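Local atomic coordinates of peptidase S9 prolyl oligopeptidase catalytic domain-containing protein (Pyrococcus horikoshii, PDB entry 4HXF), a protein that probably cleaves peptides as a serine protease of the prolyl oligopeptidase family, pairing a beta-propeller with an alpha/beta-hydrolase domain in a self-compartmentalizing hexamer. Residues K72-R77 and I109-D114; I177-S182 and I202-D207; H301-F306 and Y314-A319; Y367-I372 and R450-A455. All coordinates share one frame; numbering follows the deposited sequence.

Contact 1: residues K72-R77 and I109-D114; sequences KIAFMR and IEWNQD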
# COMPACT_ATOMS: atom_id res chain seq x y z
N LYS A 72 -38.32 -5.25 -11.87
CA LYS A 72 -36.90 -5.27 -11.53
C LYS A 72 -36.03 -5.11 -12.76
O LYS A 72 -36.47 -5.35 -13.86
CB LYS A 72 -36.57 -6.62 -10.94
CG LYS A 72 -37.31 -6.86 -9.66
CD LYS A 72 -37.01 -8.27 -9.19
CE LYS A 72 -37.80 -9.32 -9.94
NZ LYS A 72 -37.85 -10.58 -9.07
N ILE A 73 -34.83 -4.71 -12.54
CA ILE A 73 -33.80 -4.64 -13.56
C ILE A 73 -32.55 -5.32 -13.04
O ILE A 73 -32.04 -5.03 -11.91
CB ILE A 73 -33.56 -3.21 -14.03
CG1 ILE A 73 -32.58 -3.12 -15.15
CG2 ILE A 73 -33.17 -2.30 -12.86
CD1 ILE A 73 -32.72 -1.70 -15.83
N ALA A 74 -32.04 -6.25 -13.88
CA ALA A 74 -30.74 -6.85 -13.66
C ALA A 74 -29.72 -6.04 -14.46
O ALA A 74 -30.04 -5.47 -15.50
CB ALA A 74 -30.69 -8.32 -14.06
N PHE A 75 -28.52 -6.03 -13.95
CA PHE A 75 -27.40 -5.40 -14.62
C PHE A 75 -26.11 -5.89 -14.20
O PHE A 75 -26.03 -6.58 -13.17
CB PHE A 75 -27.49 -3.85 -14.44
CG PHE A 75 -27.37 -3.35 -13.03
CD1 PHE A 75 -28.48 -3.24 -12.22
CD2 PHE A 75 -26.14 -2.99 -12.48
CE1 PHE A 75 -28.36 -2.77 -10.91
CE2 PHE A 75 -26.03 -2.56 -11.20
CZ PHE A 75 -27.12 -2.42 -10.40
N MET A 76 -25.04 -5.53 -14.94
CA MET A 76 -23.69 -5.88 -14.61
C MET A 76 -22.85 -4.68 -14.22
O MET A 76 -23.00 -3.58 -14.84
CB MET A 76 -23.03 -6.58 -15.83
CG MET A 76 -23.82 -7.78 -16.33
SD MET A 76 -23.06 -9.31 -15.81
CE MET A 76 -21.31 -9.09 -15.99
N ARG A 77 -21.90 -4.91 -13.32
CA ARG A 77 -20.84 -3.97 -13.01
C ARG A 77 -19.51 -4.75 -13.12
O ARG A 77 -19.49 -5.94 -12.92
CB ARG A 77 -20.93 -3.40 -11.62
CG ARG A 77 -22.09 -2.55 -11.29
CD ARG A 77 -21.76 -1.52 -10.15
NE ARG A 77 -22.70 -0.43 -10.20
CZ ARG A 77 -23.78 -0.30 -9.45
NH1 ARG A 77 -24.09 -1.19 -8.48
NH2 ARG A 77 -24.53 0.72 -9.59
N ILE A 109 -26.65 -12.13 -20.11
CA ILE A 109 -27.68 -12.39 -19.09
C ILE A 109 -29.05 -12.17 -19.68
O ILE A 109 -29.24 -11.21 -20.39
CB ILE A 109 -27.56 -11.60 -17.73
CG1 ILE A 109 -27.29 -10.10 -17.97
CG2 ILE A 109 -26.36 -12.20 -16.90
CD1 ILE A 109 -27.43 -9.29 -16.67
N GLU A 110 -29.99 -13.05 -19.39
CA GLU A 110 -31.37 -12.95 -19.89
C GLU A 110 -32.36 -13.46 -18.85
O GLU A 110 -32.20 -14.61 -18.32
CB GLU A 110 -31.54 -13.85 -21.18
CG GLU A 110 -32.88 -13.90 -21.82
CD GLU A 110 -33.17 -15.04 -22.91
OE1 GLU A 110 -32.42 -15.90 -23.16
OE2 GLU A 110 -34.28 -15.02 -23.41
N TRP A 111 -33.45 -12.69 -18.63
CA TRP A 111 -34.51 -13.22 -17.74
C TRP A 111 -35.30 -14.31 -18.31
O TRP A 111 -35.73 -14.25 -19.50
CB TRP A 111 -35.48 -12.11 -17.41
CG TRP A 111 -34.96 -11.06 -16.50
CD1 TRP A 111 -34.54 -9.80 -16.83
CD2 TRP A 111 -34.85 -11.15 -15.05
NE1 TRP A 111 -34.18 -9.09 -15.69
CE2 TRP A 111 -34.41 -9.85 -14.58
CE3 TRP A 111 -35.09 -12.14 -14.13
CZ2 TRP A 111 -34.15 -9.58 -13.24
CZ3 TRP A 111 -34.87 -11.86 -12.77
CH2 TRP A 111 -34.45 -10.62 -12.31
N ASN A 112 -35.66 -15.28 -17.46
CA ASN A 112 -36.78 -16.18 -17.70
C ASN A 112 -38.08 -15.39 -17.60
O ASN A 112 -38.17 -14.33 -16.89
CB ASN A 112 -36.69 -17.27 -16.66
CG ASN A 112 -37.74 -18.40 -16.85
OD1 ASN A 112 -38.86 -18.33 -16.32
ND2 ASN A 112 -37.40 -19.38 -17.68
N GLN A 113 -39.09 -15.93 -18.23
CA GLN A 113 -40.46 -15.41 -18.17
C GLN A 113 -40.99 -15.26 -16.73
O GLN A 113 -41.92 -14.47 -16.49
CB GLN A 113 -41.36 -16.34 -19.00
CG GLN A 113 -41.60 -17.73 -18.37
CD GLN A 113 -42.34 -18.74 -19.34
OE1 GLN A 113 -42.89 -18.35 -20.40
NE2 GLN A 113 -42.36 -20.01 -18.95
N ASP A 114 -40.46 -16.00 -15.76
CA ASP A 114 -40.87 -15.89 -14.35
C ASP A 114 -40.39 -14.69 -13.56
O ASP A 114 -40.77 -14.52 -12.40
CB ASP A 114 -40.51 -17.18 -13.60
CG ASP A 114 -38.99 -17.42 -13.43
OD1 ASP A 114 -38.11 -16.58 -13.68
OD2 ASP A 114 -38.70 -18.56 -13.01
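Ala74, Met76 and Lys72 on strand 72-77 meet Ile109 and Trp111 on strand 106-111. This is a join between two four-stranded blades of the beta-propeller. The strand segments run nearly antiparallel (172°), but their axes stay 8.5 Å apart. Side chains bridge that distance, and no hydrogen bond crosses it. The tight part is buried. Ala74 CB rests obliquely on the indole of Trp111, 3.8 Å from CZ2. The ring is fixed from outside the pair: NE1 bonds to O of Arg65, and Pro68 and Leu118 also touch it. Ile109 has CG1 between its backbone N and carbonyl carbon (chi1 47°). Its CD1 thereby comes within 3.9 Å of Met76 CG and also touches Ala74 CB. An alanine in place of Trp111 would probably open a gap beside Ala74 and leave O of Arg65 without its indole donor. The other end is looser and partly exposed. There Lys72 CE comes obliquely to the benzo end of the indole, 4.3 Å from Trp111 CH2, and NZ goes on to O of Ser115. Past the strand the chain bends in an Asx turn, in which Asn112 OD1 accepts from Asp114 N at 2.9 Å.

Contact 2: residues I177-S182 and I202-D207; sequences IWHGDS and IYLWKD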
# COMPACT_ATOMS: atom_id res chain seq x y z
N ILE A 177 -30.53 -19.42 -25.32
CA ILE A 177 -31.65 -18.57 -24.99
C ILE A 177 -32.70 -19.33 -24.20
O ILE A 177 -32.87 -20.55 -24.37
CB ILE A 177 -32.29 -17.88 -26.21
CG1 ILE A 177 -32.83 -18.92 -27.18
CG2 ILE A 177 -31.25 -16.99 -26.93
CD1 ILE A 177 -33.83 -18.38 -28.17
N TRP A 178 -33.49 -18.62 -23.43
CA TRP A 178 -34.70 -19.21 -22.91
C TRP A 178 -35.77 -19.48 -23.97
O TRP A 178 -35.99 -18.70 -24.86
CB TRP A 178 -35.34 -18.33 -21.85
CG TRP A 178 -34.61 -18.23 -20.51
CD1 TRP A 178 -33.97 -17.14 -20.00
CD2 TRP A 178 -34.52 -19.26 -19.51
NE1 TRP A 178 -33.54 -17.35 -18.78
CE2 TRP A 178 -33.79 -18.62 -18.40
CE3 TRP A 178 -34.87 -20.60 -19.44
CZ2 TRP A 178 -33.46 -19.31 -17.28
CZ3 TRP A 178 -34.60 -21.29 -18.25
CH2 TRP A 178 -33.87 -20.65 -17.21
N HIS A 179 -36.48 -20.59 -23.77
CA HIS A 179 -37.69 -20.88 -24.52
C HIS A 179 -38.67 -21.43 -23.50
O HIS A 179 -38.72 -22.64 -23.21
CB HIS A 179 -37.40 -21.85 -25.66
CG HIS A 179 -38.65 -22.16 -26.49
ND1 HIS A 179 -39.31 -21.21 -27.17
CD2 HIS A 179 -39.30 -23.40 -26.77
CE1 HIS A 179 -40.40 -21.77 -27.76
NE2 HIS A 179 -40.38 -23.11 -27.54
N GLY A 180 -39.41 -20.50 -22.91
CA GLY A 180 -40.29 -20.85 -21.78
C GLY A 180 -39.40 -21.34 -20.64
O GLY A 180 -38.44 -20.62 -20.26
N ASP A 181 -39.60 -22.56 -20.16
CA ASP A 181 -38.78 -23.19 -19.09
C ASP A 181 -37.63 -24.08 -19.58
O ASP A 181 -36.87 -24.66 -18.77
CB ASP A 181 -39.64 -24.01 -18.09
CG ASP A 181 -40.35 -23.13 -17.12
OD1 ASP A 181 -39.81 -22.04 -16.81
OD2 ASP A 181 -41.50 -23.46 -16.83
N SER A 182 -37.48 -24.13 -20.91
CA SER A 182 -36.33 -24.77 -21.53
C SER A 182 -35.33 -23.81 -22.02
O SER A 182 -35.54 -22.61 -22.01
CB SER A 182 -36.85 -25.64 -22.74
OG SER A 182 -37.82 -26.57 -22.26
N ILE A 202 -28.61 -27.72 -32.89
CA ILE A 202 -29.45 -27.00 -31.96
C ILE A 202 -30.20 -27.98 -31.08
O ILE A 202 -30.82 -28.96 -31.55
CB ILE A 202 -30.44 -26.07 -32.73
CG1 ILE A 202 -29.71 -25.16 -33.73
CG2 ILE A 202 -31.39 -25.27 -31.78
CD1 ILE A 202 -30.61 -24.24 -34.59
N TYR A 203 -30.10 -27.72 -29.78
CA TYR A 203 -30.72 -28.59 -28.76
C TYR A 203 -31.72 -27.87 -27.90
O TYR A 203 -31.65 -26.67 -27.73
CB TYR A 203 -29.66 -29.15 -27.83
CG TYR A 203 -28.58 -29.88 -28.49
CD1 TYR A 203 -28.63 -31.27 -28.63
CD2 TYR A 203 -27.45 -29.20 -29.00
CE1 TYR A 203 -27.61 -31.96 -29.28
CE2 TYR A 203 -26.44 -29.90 -29.64
CZ TYR A 203 -26.54 -31.27 -29.76
OH TYR A 203 -25.54 -32.00 -30.41
N LEU A 204 -32.67 -28.62 -27.37
CA LEU A 204 -33.62 -28.10 -26.37
C LEU A 204 -33.24 -28.78 -25.08
O LEU A 204 -33.21 -30.05 -25.01
CB LEU A 204 -35.04 -28.43 -26.78
CG LEU A 204 -36.10 -27.69 -26.03
CD1 LEU A 204 -35.98 -26.16 -26.22
CD2 LEU A 204 -37.45 -28.26 -26.50
N TRP A 205 -32.91 -27.98 -24.08
CA TRP A 205 -32.34 -28.42 -22.79
C TRP A 205 -33.30 -28.07 -21.67
O TRP A 205 -33.87 -26.98 -21.60
CB TRP A 205 -30.98 -27.78 -22.58
CG TRP A 205 -30.12 -28.36 -21.51
CD1 TRP A 205 -29.01 -29.20 -21.63
CD2 TRP A 205 -30.24 -28.09 -20.07
NE1 TRP A 205 -28.49 -29.47 -20.42
CE2 TRP A 205 -29.18 -28.83 -19.44
CE3 TRP A 205 -31.02 -27.27 -19.33
CZ2 TRP A 205 -28.95 -28.79 -18.06
CZ3 TRP A 205 -30.83 -27.25 -17.90
CH2 TRP A 205 -29.81 -27.99 -17.30
N LYS A 206 -33.55 -29.03 -20.79
CA LYS A 206 -34.26 -28.75 -19.55
C LYS A 206 -33.85 -29.78 -18.47
O LYS A 206 -33.81 -30.99 -18.70
CB LYS A 206 -35.76 -28.85 -19.77
CG LYS A 206 -36.60 -28.45 -18.53
CD LYS A 206 -38.04 -28.31 -18.99
CE LYS A 206 -39.03 -28.01 -17.88
NZ LYS A 206 -40.33 -27.74 -18.56
N ASP A 207 -33.59 -29.27 -17.27
CA ASP A 207 -33.40 -30.13 -16.09
C ASP A 207 -32.39 -31.20 -16.30
O ASP A 207 -32.59 -32.37 -15.92
CB ASP A 207 -34.81 -30.68 -15.67
CG ASP A 207 -35.70 -29.58 -15.09
OD1 ASP A 207 -35.10 -28.67 -14.47
OD2 ASP A 207 -36.94 -29.55 -15.33
O HOH W 1 -40.45 -25.86 -20.85
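His179, Asp181 and Ser182 touch Leu204 and Lys206 within one antiparallel blade of the beta-propeller. Segment 177-182 holds the tight hairpin turn between strands 175-179 and 182-188. Strand 200-206 is the next one across the blade. Along the first segment, His179 makes the first touch. Its CD2 lies 4.4 Å from Leu204 CD1, while ND1 bonds to OG of Ser224. His179 also opens a type II' turn. Its N donates to Ser182 O (2.8 Å), and its O accepts from Ser182 N (3.0 Å). Gly180 follows with positive phi (64°), a backbone shape that suits glycine. Asp181 meets Lys206 by carbon rather than by charge. Its CB is 3.8 Å from Lys206 NZ, but OD2 stays 4.8 Å from that NZ, and OD1 makes a salt bridge to Arg117 instead. The backbone O of Asp181 lies alongside CG and CD of Lys206. Ser182 sits closest to the second segment. Its CB presses on Leu204 CD1 at 3.6 Å and also lies against Trp205 O. Lys206 is fully extended, with CG anti to its backbone N (chi1 -175°), and this carries its tip along the turn. No direct hydrogen bond joins the two segments. A water links them, 3.1 Å from Ser182 OG and 3.0 Å from Lys206 NZ, which donates to it.

Contact 3: residues H301-F306 and Y314-A319; sequences HWIMGF and YLKETA
Ile303 CD1 is at the apolar centre, 3.7 Å from Tyr314 CD2 and also against Lys316 CB. The same methyl lies over one face of the His301 imidazole, offset toward its rim. Beside it, Phe306 CB meets Tyr314 CB at 3.6 Å. Tyr314 has CG between the backbone N and the carbonyl carbon (chi1 54°). The backbones form an antiparallel hairpin, the first two strands of a four-stranded propeller blade. Trp302 and Glu317 exchange both hydrogen bonds, the one from Trp302 N to Glu317 O being 2.8 Å. Further on, Met304 N donates to Leu315 O and Leu315 N to Gly305 O. Met304 CG packs on Glu317 CB at 4.0 Å. At the polar edge, Lys316 crosses the His301 side chain at about a right angle. One water joins them, 2.7 Å from His301 ND1 and 2.8 Å from Lys316 NZ. That NZ makes a salt bridge to Glu332, and His301 NE2 bonds to O of Ala297. The hairpin continues into strand 324-328 through backbone bonds. Phe306 packs on strand 273-280, and Ile303 bonds by backbone to Val284 of strand 283-289. Trp302 meets Tyr395 edge-to-face, and Glu317 OE1 accepts from Phe396 N, just before helix 398-405.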
# COMPACT_ATOMS: atom_id res chain seq x y z
N HIS A 301 -30.35 6.49 -42.79
CA HIS A 301 -29.98 6.30 -41.38
C HIS A 301 -29.59 4.86 -41.13
O HIS A 301 -29.79 4.01 -42.00
CB HIS A 301 -31.12 6.71 -40.44
CG HIS A 301 -32.40 5.92 -40.60
ND1 HIS A 301 -33.63 6.52 -40.51
CD2 HIS A 301 -32.64 4.56 -40.72
CE1 HIS A 301 -34.57 5.56 -40.63
NE2 HIS A 301 -33.95 4.35 -40.77
N TRP A 302 -29.02 4.62 -39.97
CA TRP A 302 -28.78 3.23 -39.44
C TRP A 302 -29.48 3.06 -38.15
O TRP A 302 -29.19 3.80 -37.19
CB TRP A 302 -27.32 2.96 -39.22
CG TRP A 302 -26.54 2.49 -40.42
CD1 TRP A 302 -26.62 3.01 -41.67
CD2 TRP A 302 -25.49 1.45 -40.50
NE1 TRP A 302 -25.73 2.40 -42.53
CE2 TRP A 302 -25.02 1.46 -41.86
CE3 TRP A 302 -24.95 0.56 -39.61
CZ2 TRP A 302 -24.04 0.61 -42.32
CZ3 TRP A 302 -23.93 -0.31 -40.08
CH2 TRP A 302 -23.54 -0.30 -41.41
N ILE A 303 -30.42 2.14 -38.12
CA ILE A 303 -31.09 1.67 -36.87
C ILE A 303 -30.16 0.71 -36.14
O ILE A 303 -29.99 -0.45 -36.62
CB ILE A 303 -32.50 1.10 -37.08
CG1 ILE A 303 -33.41 2.06 -37.84
CG2 ILE A 303 -33.12 0.65 -35.71
CD1 ILE A 303 -33.58 3.49 -37.26
N MET A 304 -29.48 1.18 -35.08
CA MET A 304 -28.45 0.51 -34.44
C MET A 304 -28.88 -0.49 -33.39
O MET A 304 -28.12 -1.40 -33.04
CB MET A 304 -27.56 1.56 -33.78
CG MET A 304 -26.88 2.43 -34.77
SD MET A 304 -25.83 1.51 -35.91
CE MET A 304 -24.55 0.79 -34.93
N GLY A 305 -30.11 -0.39 -32.93
CA GLY A 305 -30.61 -1.25 -31.84
C GLY A 305 -32.04 -0.91 -31.65
O GLY A 305 -32.59 0.20 -32.07
N PHE A 306 -32.80 -1.87 -31.14
CA PHE A 306 -34.19 -1.64 -30.91
C PHE A 306 -34.74 -2.69 -29.87
O PHE A 306 -34.05 -3.68 -29.53
CB PHE A 306 -35.02 -1.66 -32.21
CG PHE A 306 -34.96 -3.01 -32.97
CD1 PHE A 306 -33.96 -3.23 -33.93
CD2 PHE A 306 -35.79 -4.04 -32.64
CE1 PHE A 306 -33.84 -4.45 -34.52
CE2 PHE A 306 -35.62 -5.32 -33.23
CZ PHE A 306 -34.65 -5.48 -34.19
N TYR A 314 -36.15 2.57 -30.50
CA TYR A 314 -34.97 2.26 -31.28
C TYR A 314 -33.97 3.38 -31.27
O TYR A 314 -34.28 4.54 -31.09
CB TYR A 314 -35.41 1.90 -32.72
CG TYR A 314 -36.25 2.89 -33.46
CD1 TYR A 314 -37.65 2.80 -33.40
CD2 TYR A 314 -35.69 3.91 -34.25
CE1 TYR A 314 -38.45 3.68 -34.06
CE2 TYR A 314 -36.50 4.82 -34.96
CZ TYR A 314 -37.89 4.65 -34.90
OH TYR A 314 -38.68 5.50 -35.58
N LEU A 315 -32.74 2.99 -31.53
CA LEU A 315 -31.64 3.97 -31.65
C LEU A 315 -31.38 4.20 -33.14
O LEU A 315 -31.17 3.22 -33.87
CB LEU A 315 -30.37 3.37 -31.04
CG LEU A 315 -30.20 3.26 -29.54
CD1 LEU A 315 -28.95 2.56 -29.07
CD2 LEU A 315 -30.27 4.68 -28.88
N LYS A 316 -31.36 5.47 -33.58
CA LYS A 316 -31.15 5.83 -34.97
C LYS A 316 -29.88 6.71 -35.02
O LYS A 316 -29.78 7.71 -34.26
CB LYS A 316 -32.33 6.56 -35.52
CG LYS A 316 -32.09 7.04 -37.01
CD LYS A 316 -32.80 8.31 -37.39
CE LYS A 316 -34.30 8.25 -37.22
NZ LYS A 316 -34.98 9.48 -37.77
N GLU A 317 -28.90 6.29 -35.83
CA GLU A 317 -27.74 7.09 -36.14
C GLU A 317 -27.88 7.58 -37.59
O GLU A 317 -28.50 6.92 -38.40
CB GLU A 317 -26.53 6.19 -35.96
CG GLU A 317 -25.21 6.72 -36.26
CD GLU A 317 -24.14 5.90 -35.65
OE1 GLU A 317 -23.18 5.65 -36.35
OE2 GLU A 317 -24.21 5.48 -34.46
N THR A 318 -27.22 8.69 -37.94
CA THR A 318 -27.20 9.24 -39.28
C THR A 318 -25.73 9.60 -39.65
O THR A 318 -24.84 9.40 -38.84
CB THR A 318 -28.07 10.49 -39.41
OG1 THR A 318 -27.43 11.53 -38.62
CG2 THR A 318 -29.51 10.19 -38.85
N ALA A 319 -25.49 10.01 -40.92
CA ALA A 319 -24.15 10.39 -41.37
C ALA A 319 -23.58 11.52 -40.51
O ALA A 319 -22.36 11.57 -40.38
CB ALA A 319 -24.13 10.83 -42.81
O HOH W 2 -34.54 9.06 -40.50

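Contact 4: residues Y367-I372 and R450-A455; sequences YIKPEI and RLEPQA. With HEZ (hexane-1,6-diol), chain O.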
# COMPACT_ATOMS: atom_id res chain seq x y z
N TYR A 367 -20.08 11.45 -51.66
CA TYR A 367 -18.95 12.30 -51.34
C TYR A 367 -19.31 13.46 -50.50
O TYR A 367 -20.48 13.82 -50.42
CB TYR A 367 -18.30 12.78 -52.64
CG TYR A 367 -19.06 13.79 -53.43
CD1 TYR A 367 -19.90 13.37 -54.49
CD2 TYR A 367 -18.87 15.15 -53.27
CE1 TYR A 367 -20.56 14.26 -55.26
CE2 TYR A 367 -19.55 16.02 -54.09
CZ TYR A 367 -20.36 15.56 -55.09
OH TYR A 367 -20.97 16.49 -55.94
N ILE A 368 -18.31 13.97 -49.79
CA ILE A 368 -18.46 15.18 -49.00
C ILE A 368 -17.53 16.22 -49.55
O ILE A 368 -16.35 15.97 -49.79
CB ILE A 368 -18.11 14.96 -47.51
CG1 ILE A 368 -19.08 13.98 -46.83
CG2 ILE A 368 -18.04 16.29 -46.77
CD1 ILE A 368 -18.58 13.35 -45.53
N LYS A 369 -18.08 17.40 -49.76
CA LYS A 369 -17.33 18.57 -50.29
C LYS A 369 -17.00 19.54 -49.12
O LYS A 369 -17.88 19.87 -48.29
CB LYS A 369 -18.13 19.30 -51.37
CG LYS A 369 -17.35 20.47 -51.93
CD LYS A 369 -18.25 21.22 -52.90
CE LYS A 369 -17.50 22.26 -53.71
NZ LYS A 369 -18.30 23.05 -54.77
N PRO A 370 -15.69 19.84 -48.94
CA PRO A 370 -15.28 20.75 -47.88
C PRO A 370 -15.59 22.19 -48.25
O PRO A 370 -15.99 22.49 -49.38
CB PRO A 370 -13.76 20.51 -47.84
CG PRO A 370 -13.42 20.32 -49.26
CD PRO A 370 -14.53 19.43 -49.76
N GLU A 371 -15.47 23.05 -47.26
CA GLU A 371 -15.65 24.52 -47.42
C GLU A 371 -14.43 24.90 -48.21
O GLU A 371 -13.24 24.56 -47.90
CB GLU A 371 -15.80 25.22 -46.03
N ILE A 372 -14.73 25.20 -49.45
CA ILE A 372 -13.81 25.83 -50.29
C ILE A 372 -14.68 26.90 -51.06
O ILE A 372 -15.96 26.79 -51.17
CB ILE A 372 -13.01 24.90 -51.25
CG1 ILE A 372 -13.93 23.81 -51.89
CG2 ILE A 372 -11.86 24.29 -50.43
CD1 ILE A 372 -13.43 22.80 -52.95
N ARG A 450 -15.58 13.89 -62.19
CA ARG A 450 -16.43 14.49 -63.18
C ARG A 450 -17.45 15.42 -62.57
O ARG A 450 -17.67 16.57 -63.07
CB ARG A 450 -17.03 13.41 -64.06
CG ARG A 450 -17.68 14.01 -65.33
CD ARG A 450 -18.54 12.98 -66.08
NE ARG A 450 -19.80 12.64 -65.37
CZ ARG A 450 -20.88 13.40 -65.29
NH1 ARG A 450 -20.96 14.59 -65.93
NH2 ARG A 450 -21.95 12.95 -64.58
N LEU A 451 -18.08 14.97 -61.51
CA LEU A 451 -19.06 15.75 -60.77
C LEU A 451 -18.43 16.98 -60.04
O LEU A 451 -19.10 18.02 -59.85
CB LEU A 451 -19.82 14.87 -59.77
CG LEU A 451 -20.75 13.76 -60.38
CD1 LEU A 451 -21.18 12.79 -59.23
CD2 LEU A 451 -21.97 14.38 -61.09
N GLU A 452 -17.16 16.89 -59.66
CA GLU A 452 -16.52 17.90 -58.81
C GLU A 452 -15.17 18.34 -59.42
O GLU A 452 -14.07 17.88 -59.02
CB GLU A 452 -16.34 17.36 -57.38
CG GLU A 452 -17.71 17.20 -56.65
CD GLU A 452 -18.30 18.55 -56.25
OE1 GLU A 452 -19.55 18.68 -56.10
OE2 GLU A 452 -17.54 19.55 -56.06
N PRO A 453 -15.27 19.30 -60.31
CA PRO A 453 -13.99 19.78 -60.87
C PRO A 453 -13.11 20.50 -59.89
O PRO A 453 -11.93 20.62 -60.16
CB PRO A 453 -14.39 20.78 -61.97
CG PRO A 453 -15.84 20.79 -62.01
CD PRO A 453 -16.44 19.75 -61.09
N GLN A 454 -13.64 20.92 -58.75
CA GLN A 454 -12.75 21.49 -57.72
C GLN A 454 -11.94 20.43 -56.92
O GLN A 454 -11.12 20.79 -56.09
CB GLN A 454 -13.60 22.30 -56.78
CG GLN A 454 -14.15 23.56 -57.39
CD GLN A 454 -15.22 24.15 -56.51
OE1 GLN A 454 -16.37 23.66 -56.53
NE2 GLN A 454 -14.85 25.12 -55.67
N ALA A 455 -12.18 19.15 -57.16
CA ALA A 455 -11.47 18.03 -56.57
C ALA A 455 -10.14 17.96 -57.34
O ALA A 455 -10.13 17.98 -58.56
CB ALA A 455 -12.30 16.73 -56.69
O1 HEZ O . -20.16 21.23 -56.04
C1 HEZ O . -21.45 21.50 -55.41
C2 HEZ O . -22.17 20.36 -54.66
C3 HEZ O . -21.58 19.90 -53.31
C4 HEZ O . -22.34 18.79 -52.63
C5 HEZ O . -22.19 18.80 -51.13
C6 HEZ O . -21.50 17.57 -50.51
O6 HEZ O . -20.90 17.94 -49.21
O HOH W 3 -16.99 25.99 -53.69
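Tyr367 and Lys369 reach across to Glu452 and Gln454. Tyr367 OH donates to Glu452 OE1 at 2.6 Å. OE1 accepts with its anti lone pair, the one turned away from OE2. The ring and carboxylate planes are 57° apart. Lys369 is extended throughout, and NZ donates to Gln454 OE1 at 2.7 Å. Its salt bridge to Glu452 OE2 is long, 3.8 Å. A hexane-1,6-diol, probably from the crystallisation liquor, joins the cluster. Its O1 donates to Glu452 OE1 (2.6 Å) and accepts from Lys369 NZ (2.9 Å). Its O6 accepts from the backbone N of Lys369. OE1 is thus gripped by two hydroxyls. A water links Ile372 O to Gln454 NE2, and Ile372 CD1 lies 3.8 Å from that NE2. In the next shell, Tyr409 OH bonds to Glu452 OE2, and Phe448 meets the Tyr367 ring edge-to-face. A type I turn from Glu452 to Ala455 sets Glu452 and Gln454 toward the other segment. An alanine at Glu452 would probably leave the Tyr367 and Tyr409 hydroxyls without this acceptor and Lys369 without its nearby negative charge. Glu452 comes directly after helix 436-451, and Tyr367 is on strand 361-368 of the eight-stranded mixed sheet. The contact therefore ties a helix end to a sheet strand in the alpha/beta-hydrolase fold.

Overall arrangement
Contacts 1, 2 and 3 belong to the propeller, and contact 4 to the hydrolase domain. Contacts 1 and 2 are neighbours, with centres about 17 Å apart. They touch where Glu110 OE1 probably accepts a hydrogen bond from Trp178 N at 2.9 Å. Contact 3 lies nearer the middle of the chain, its centre about 28 Å from that of contact 4 and their nearest atoms about 7 Å apart. Contacts 2 and 4 are on opposite sides of the chain's centre, about 57 Å between centres. Contact 3 is the one near the bound chloromethyl ketone inhibitor: the Trp302 side chain is about 12 Å from it. The Phe75 side chain of contact 1 is about 12 Å from a bound magnesium ion.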